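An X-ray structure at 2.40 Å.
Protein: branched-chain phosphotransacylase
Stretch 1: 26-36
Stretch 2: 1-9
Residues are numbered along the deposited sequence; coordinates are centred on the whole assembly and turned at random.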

ATOM      1  N   GLU A  26       1.451   8.469 -33.107  1.00 59.57           N
ATOM      2  CA  GLU A  26       0.710   8.135 -34.309  1.00 59.77           C
ATOM      3  C   GLU A  26       0.047   9.375 -34.882  1.00 59.19           C
ATOM      4  O   GLU A  26       0.115   9.618 -36.084  1.00 60.99           O
ATOM      5  CB  GLU A  26      -0.323   7.051 -34.012  1.00 60.88           C
ATOM      6  CG  GLU A  26       0.212   5.645 -34.263  1.00 62.15           C
ATOM      7  CD  GLU A  26      -0.706   4.561 -33.741  1.00 63.98           C
ATOM      8  OE1 GLU A  26      -1.931   4.639 -34.004  1.00 64.28           O
ATOM      9  OE2 GLU A  26      -0.198   3.628 -33.075  1.00 63.77           O
ATOM     10  N   GLN A  27      -0.579  10.166 -34.018  1.00 57.58           N
ATOM     11  CA  GLN A  27      -1.239  11.393 -34.448  1.00 55.13           C
ATOM     12  C   GLN A  27      -0.265  12.558 -34.279  1.00 53.52           C
ATOM     13  O   GLN A  27       0.790  12.413 -33.654  1.00 54.10           O
ATOM     14  CB  GLN A  27      -2.461  11.656 -33.586  1.00 56.11           C
ATOM     15  CG  GLN A  27      -2.079  11.966 -32.154  1.00 57.90           C
ATOM     16  CD  GLN A  27      -3.177  12.671 -31.402  1.00 58.48           C
ATOM     17  OE1 GLN A  27      -4.200  12.073 -31.063  1.00 58.34           O
ATOM     18  NE2 GLN A  27      -2.977  13.960 -31.143  1.00 60.00           N
ATOM     19  N   PRO A  28      -0.614  13.738 -34.819  1.00 51.22           N
ATOM     20  CA  PRO A  28       0.239  14.930 -34.724  1.00 48.65           C
ATOM     21  C   PRO A  28       0.549  15.371 -33.291  1.00 47.31           C
ATOM     22  O   PRO A  28      -0.357  15.614 -32.495  1.00 47.05           O
ATOM     23  CB  PRO A  28      -0.558  15.978 -35.501  1.00 48.30           C
ATOM     24  CG  PRO A  28      -1.245  15.152 -36.545  1.00 49.07           C
ATOM     25  CD  PRO A  28      -1.747  13.986 -35.728  1.00 49.74           C
ATOM     26  N   LEU A  29       1.837  15.472 -32.984  1.00 47.40           N
ATOM     27  CA  LEU A  29       2.319  15.882 -31.671  1.00 47.68           C
ATOM     28  C   LEU A  29       3.315  17.023 -31.817  1.00 49.05           C
ATOM     29  O   LEU A  29       4.048  17.094 -32.801  1.00 50.89           O
ATOM     30  CB  LEU A  29       3.033  14.726 -30.975  1.00 47.68           C
ATOM     31  CG  LEU A  29       2.332  13.923 -29.880  1.00 47.50           C
ATOM     32  CD1 LEU A  29       3.338  12.936 -29.288  1.00 44.74           C
ATOM     33  CD2 LEU A  29       1.803  14.852 -28.803  1.00 46.07           C
ATOM     34  N   GLN A  30       3.352  17.905 -30.825  1.00 48.86           N
ATOM     35  CA  GLN A  30       4.271  19.034 -30.834  1.00 48.99           C
ATOM     36  C   GLN A  30       4.707  19.382 -29.410  1.00 49.17           C
ATOM     37  O   GLN A  30       3.911  19.303 -28.472  1.00 50.22           O
ATOM     38  CB  GLN A  30       3.596  20.245 -31.479  1.00 50.55           C
ATOM     39  CG  GLN A  30       4.374  21.536 -31.343  1.00 50.69           C
ATOM     40  CD  GLN A  30       3.755  22.670 -32.138  1.00 51.35           C
ATOM     41  OE1 GLN A  30       2.627  23.109 -31.865  1.00 49.66           O
ATOM     42  NE2 GLN A  30       4.489  23.149 -33.135  1.00 51.07           N
ATOM     43  N   PHE A  31       5.966  19.780 -29.257  1.00 48.00           N
ATOM     44  CA  PHE A  31       6.493  20.137 -27.949  1.00 47.71           C
ATOM     45  C   PHE A  31       7.059  21.551 -27.898  1.00 48.29           C
ATOM     46  O   PHE A  31       7.779  21.987 -28.797  1.00 49.12           O
ATOM     47  CB  PHE A  31       7.579  19.144 -27.515  1.00 48.14           C
ATOM     48  CG  PHE A  31       7.069  17.744 -27.290  1.00 50.29           C
ATOM     49  CD1 PHE A  31       7.119  16.792 -28.307  1.00 49.71           C
ATOM     50  CD2 PHE A  31       6.525  17.379 -26.059  1.00 49.74           C
ATOM     51  CE1 PHE A  31       6.638  15.498 -28.101  1.00 50.80           C
ATOM     52  CE2 PHE A  31       6.041  16.088 -25.848  1.00 50.14           C
ATOM     53  CZ  PHE A  31       6.098  15.144 -26.870  1.00 49.23           C
ATOM     54  N   ILE A  32       6.715  22.262 -26.832  1.00 47.73           N
ATOM     55  CA  ILE A  32       7.174  23.620 -26.614  1.00 47.37           C
ATOM     56  C   ILE A  32       7.770  23.626 -25.213  1.00 47.68           C
ATOM     57  O   ILE A  32       7.054  23.534 -24.219  1.00 47.27           O
ATOM     58  CB  ILE A  32       6.000  24.608 -26.712  1.00 47.17           C
ATOM     59  CG1 ILE A  32       5.366  24.490 -28.093  1.00 46.38           C
ATOM     60  CG2 ILE A  32       6.482  26.034 -26.468  1.00 46.47           C
ATOM     61  CD1 ILE A  32       4.148  25.354 -28.286  1.00 48.80           C
ATOM     62  N   VAL A  33       9.091  23.729 -25.147  1.00 48.65           N
ATOM     63  CA  VAL A  33       9.802  23.703 -23.883  1.00 49.65           C
ATOM     64  C   VAL A  33      10.289  25.057 -23.395  1.00 49.83           C
ATOM     65  O   VAL A  33      10.833  25.843 -24.168  1.00 51.11           O
ATOM     66  CB  VAL A  33      11.036  22.788 -23.985  1.00 52.01           C
ATOM     67  CG1 VAL A  33      11.777  22.754 -22.652  1.00 52.87           C
ATOM     68  CG2 VAL A  33      10.611  21.392 -24.414  1.00 51.08           C
ATOM     69  N   PHE A  34      10.110  25.310 -22.101  1.00 49.41           N
ATOM     70  CA  PHE A  34      10.553  26.555 -21.481  1.00 49.26           C
ATOM     71  C   PHE A  34      11.574  26.189 -20.412  1.00 49.94           C
ATOM     72  O   PHE A  34      11.352  25.263 -19.637  1.00 51.80           O
ATOM     73  CB  PHE A  34       9.390  27.286 -20.800  1.00 47.81           C
ATOM     74  CG  PHE A  34       8.175  27.444 -21.663  1.00 46.17           C
ATOM     75  CD1 PHE A  34       7.344  26.360 -21.919  1.00 45.08           C
ATOM     76  CD2 PHE A  34       7.839  28.688 -22.187  1.00 46.82           C
ATOM     77  CE1 PHE A  34       6.191  26.510 -22.682  1.00 45.88           C
ATOM     78  CE2 PHE A  34       6.688  28.851 -22.953  1.00 46.98           C
ATOM     79  CZ  PHE A  34       5.861  27.757 -23.199  1.00 47.16           C
ATOM     80  N   ASP A  35      12.688  26.906 -20.353  1.00 49.74           N
ATOM     81  CA  ASP A  35      13.691  26.590 -19.345  1.00 50.61           C
ATOM     82  C   ASP A  35      14.712  27.717 -19.191  1.00 49.95           C
ATOM     83  O   ASP A  35      14.953  28.494 -20.116  1.00 48.77           O
ATOM     84  CB  ASP A  35      14.420  25.287 -19.729  1.00 51.30           C
ATOM     85  CG  ASP A  35      14.965  24.524 -18.520  1.00 52.71           C
ATOM     86  OD1 ASP A  35      15.407  25.174 -17.544  1.00 53.04           O
ATOM     87  OD2 ASP A  35      14.969  23.268 -18.561  1.00 51.97           O
ATOM     88  N   THR A  36      15.307  27.800 -18.009  1.00 50.00           N
ATOM     89  CA  THR A  36      16.323  28.800 -17.748  1.00 51.81           C
ATOM     90  C   THR A  36      17.656  28.243 -18.226  1.00 51.91           C
ATOM     91  O   THR A  36      18.618  28.985 -18.401  1.00 53.25           O
ATOM     92  CB  THR A  36      16.417  29.129 -16.246  1.00 52.48           C
ATOM     93  OG1 THR A  36      16.447  27.910 -15.491  1.00 54.74           O
ATOM     94  CG2 THR A  36      15.225  29.967 -15.813  1.00 52.90           C
TER
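Stretch 2 1-9: MITVSIAGG

Stretch 2 lies beside stretch 1 as a parallel β-strand. Residues 2-7 run along 29-35 with their axes 4.7 Å apart at closest approach and a signed crossing angle of -20°. Leu 29 pairs with Ile 2, and the register continues without a slip to Phe 34 opposite Ala 7. Stretch 1 offers the NH and CO of alternate residues: Ile 2 N donates to Pro 28 O (3.0 Å), Gln 30 N to Ile 2 O (3.0 Å), Val 4 N to Gln 30 O (2.8 Å), Ile 32 N to Val 4 O (2.9 Å), Ile 6 N to Ile 32 O (3.0 Å) and Phe 34 N to Ile 6 O (2.9 Å).

Extended backbones send successive side chains to alternate faces. Ile 2, Val 4 and Ile 6 share one face with Leu 29, Phe 31 and Val 33, and their β-branched shapes suit both strand and apolar packing. Val 4 is t and Ile 6 is m with chi2 t; the end of the Phe 31 side chain, itself m, comes nearer, so that its CD2 lies 3.7 Å from Val 4 CB and 3.9 Å from Ile 6 CD1. With chi1 m, Ile 2 has its CG2 3.8 Å from Leu 29 CD2.

The other face is more polar. Thr 3, chi1 m, donates from OG1 to Gln 30 OE1 (3.1 Å), which the t, t chain of Gln 30 carries within reach, while Thr 3 CG2 meets Ile 32 CD1 at 3.5 Å. Small Ser 5, chi1 t, places OG 3.3 Å from Phe 34 CE1; this hydroxyl is hydrogen-bonded elsewhere in the structure.

At the end the strand turns. Gly 8 N donates to Phe 34 O (2.6 Å), and its positive phi of 77° favours glycine. At Gly 9 a CB would clash with Val 33 CG1 and Ile 6 CG2.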

ATOM      1  N   MET A   1      -4.602  17.805 -33.412  1.00 51.34           N
ATOM      2  CA  MET A   1      -3.160  17.998 -33.130  1.00 50.18           C
ATOM      3  C   MET A   1      -2.998  18.326 -31.657  1.00 47.91           C
ATOM      4  O   MET A   1      -3.750  19.129 -31.109  1.00 47.95           O
ATOM      5  CB  MET A   1      -2.609  19.126 -33.994  1.00 53.44           C
ATOM      6  CG  MET A   1      -1.109  19.094 -34.190  1.00 57.09           C
ATOM      7  SD  MET A   1      -0.261  20.094 -33.003  1.00 62.21           S
ATOM      8  CE  MET A   1      -0.738  21.750 -33.576  1.00 58.60           C
ATOM      9  N   ILE A   2      -2.018  17.692 -31.018  1.00 45.68           N
ATOM     10  CA  ILE A   2      -1.774  17.895 -29.598  1.00 43.60           C
ATOM     11  C   ILE A   2      -0.441  18.572 -29.320  1.00 42.27           C
ATOM     12  O   ILE A   2       0.615  18.048 -29.666  1.00 42.83           O
ATOM     13  CB  ILE A   2      -1.823  16.544 -28.840  1.00 42.52           C
ATOM     14  CG1 ILE A   2      -3.256  16.016 -28.842  1.00 41.45           C
ATOM     15  CG2 ILE A   2      -1.272  16.707 -27.420  1.00 40.71           C
ATOM     16  CD1 ILE A   2      -3.437  14.697 -28.139  1.00 41.60           C
ATOM     17  N   THR A   3      -0.504  19.739 -28.691  1.00 41.45           N
ATOM     18  CA  THR A   3       0.693  20.483 -28.336  1.00 42.71           C
ATOM     19  C   THR A   3       0.933  20.296 -26.834  1.00 41.72           C
ATOM     20  O   THR A   3      -0.007  20.347 -26.041  1.00 41.88           O
ATOM     21  CB  THR A   3       0.526  22.002 -28.645  1.00 43.10           C
ATOM     22  OG1 THR A   3       0.301  22.183 -30.045  1.00 45.28           O
ATOM     23  CG2 THR A   3       1.765  22.783 -28.235  1.00 41.36           C
ATOM     24  N   VAL A   4       2.185  20.065 -26.451  1.00 40.64           N
ATOM     25  CA  VAL A   4       2.531  19.887 -25.047  1.00 40.65           C
ATOM     26  C   VAL A   4       3.485  20.987 -24.553  1.00 40.79           C
ATOM     27  O   VAL A   4       4.513  21.291 -25.178  1.00 40.94           O
ATOM     28  CB  VAL A   4       3.198  18.503 -24.785  1.00 41.32           C
ATOM     29  CG1 VAL A   4       3.428  18.314 -23.296  1.00 40.97           C
ATOM     30  CG2 VAL A   4       2.324  17.373 -25.318  1.00 41.12           C
ATOM     31  N   SER A   5       3.134  21.578 -23.420  1.00 38.38           N
ATOM     32  CA  SER A   5       3.926  22.636 -22.810  1.00 37.17           C
ATOM     33  C   SER A   5       4.772  22.037 -21.681  1.00 36.94           C
ATOM     34  O   SER A   5       4.249  21.378 -20.788  1.00 38.53           O
ATOM     35  CB  SER A   5       2.976  23.715 -22.280  1.00 35.37           C
ATOM     36  OG  SER A   5       3.645  24.729 -21.561  1.00 39.94           O
ATOM     37  N   ILE A   6       6.078  22.270 -21.713  1.00 38.01           N
ATOM     38  CA  ILE A   6       6.957  21.710 -20.690  1.00 37.41           C
ATOM     39  C   ILE A   6       7.690  22.767 -19.875  1.00 39.25           C
ATOM     40  O   ILE A   6       8.466  23.562 -20.415  1.00 39.77           O
ATOM     41  CB  ILE A   6       8.001  20.772 -21.323  1.00 34.99           C
ATOM     42  CG1 ILE A   6       7.287  19.751 -22.221  1.00 35.62           C
ATOM     43  CG2 ILE A   6       8.825  20.085 -20.229  1.00 34.19           C
ATOM     44  CD1 ILE A   6       8.171  18.681 -22.790  1.00 35.16           C
ATOM     45  N   ALA A   7       7.455  22.759 -18.566  1.00 39.53           N
ATOM     46  CA  ALA A   7       8.094  23.708 -17.663  1.00 41.38           C
ATOM     47  C   ALA A   7       9.444  23.160 -17.203  1.00 43.19           C
ATOM     48  O   ALA A   7       9.510  22.249 -16.373  1.00 43.88           O
ATOM     49  CB  ALA A   7       7.191  23.980 -16.459  1.00 40.58           C
ATOM     50  N   GLY A   8      10.513  23.726 -17.751  1.00 43.22           N
ATOM     51  CA  GLY A   8      11.845  23.283 -17.405  1.00 45.63           C
ATOM     52  C   GLY A   8      12.146  21.980 -18.118  1.00 46.61           C
ATOM     53  O   GLY A   8      12.661  21.037 -17.519  1.00 46.76           O
ATOM     54  N   GLY A   9      11.828  21.932 -19.407  1.00 47.18           N
ATOM     55  CA  GLY A   9      12.048  20.719 -20.176  1.00 50.15           C
ATOM     56  C   GLY A   9      13.318  20.658 -21.001  1.00 50.27           C
ATOM     57  O   GLY A   9      13.557  19.674 -21.694  1.00 50.21           O
TER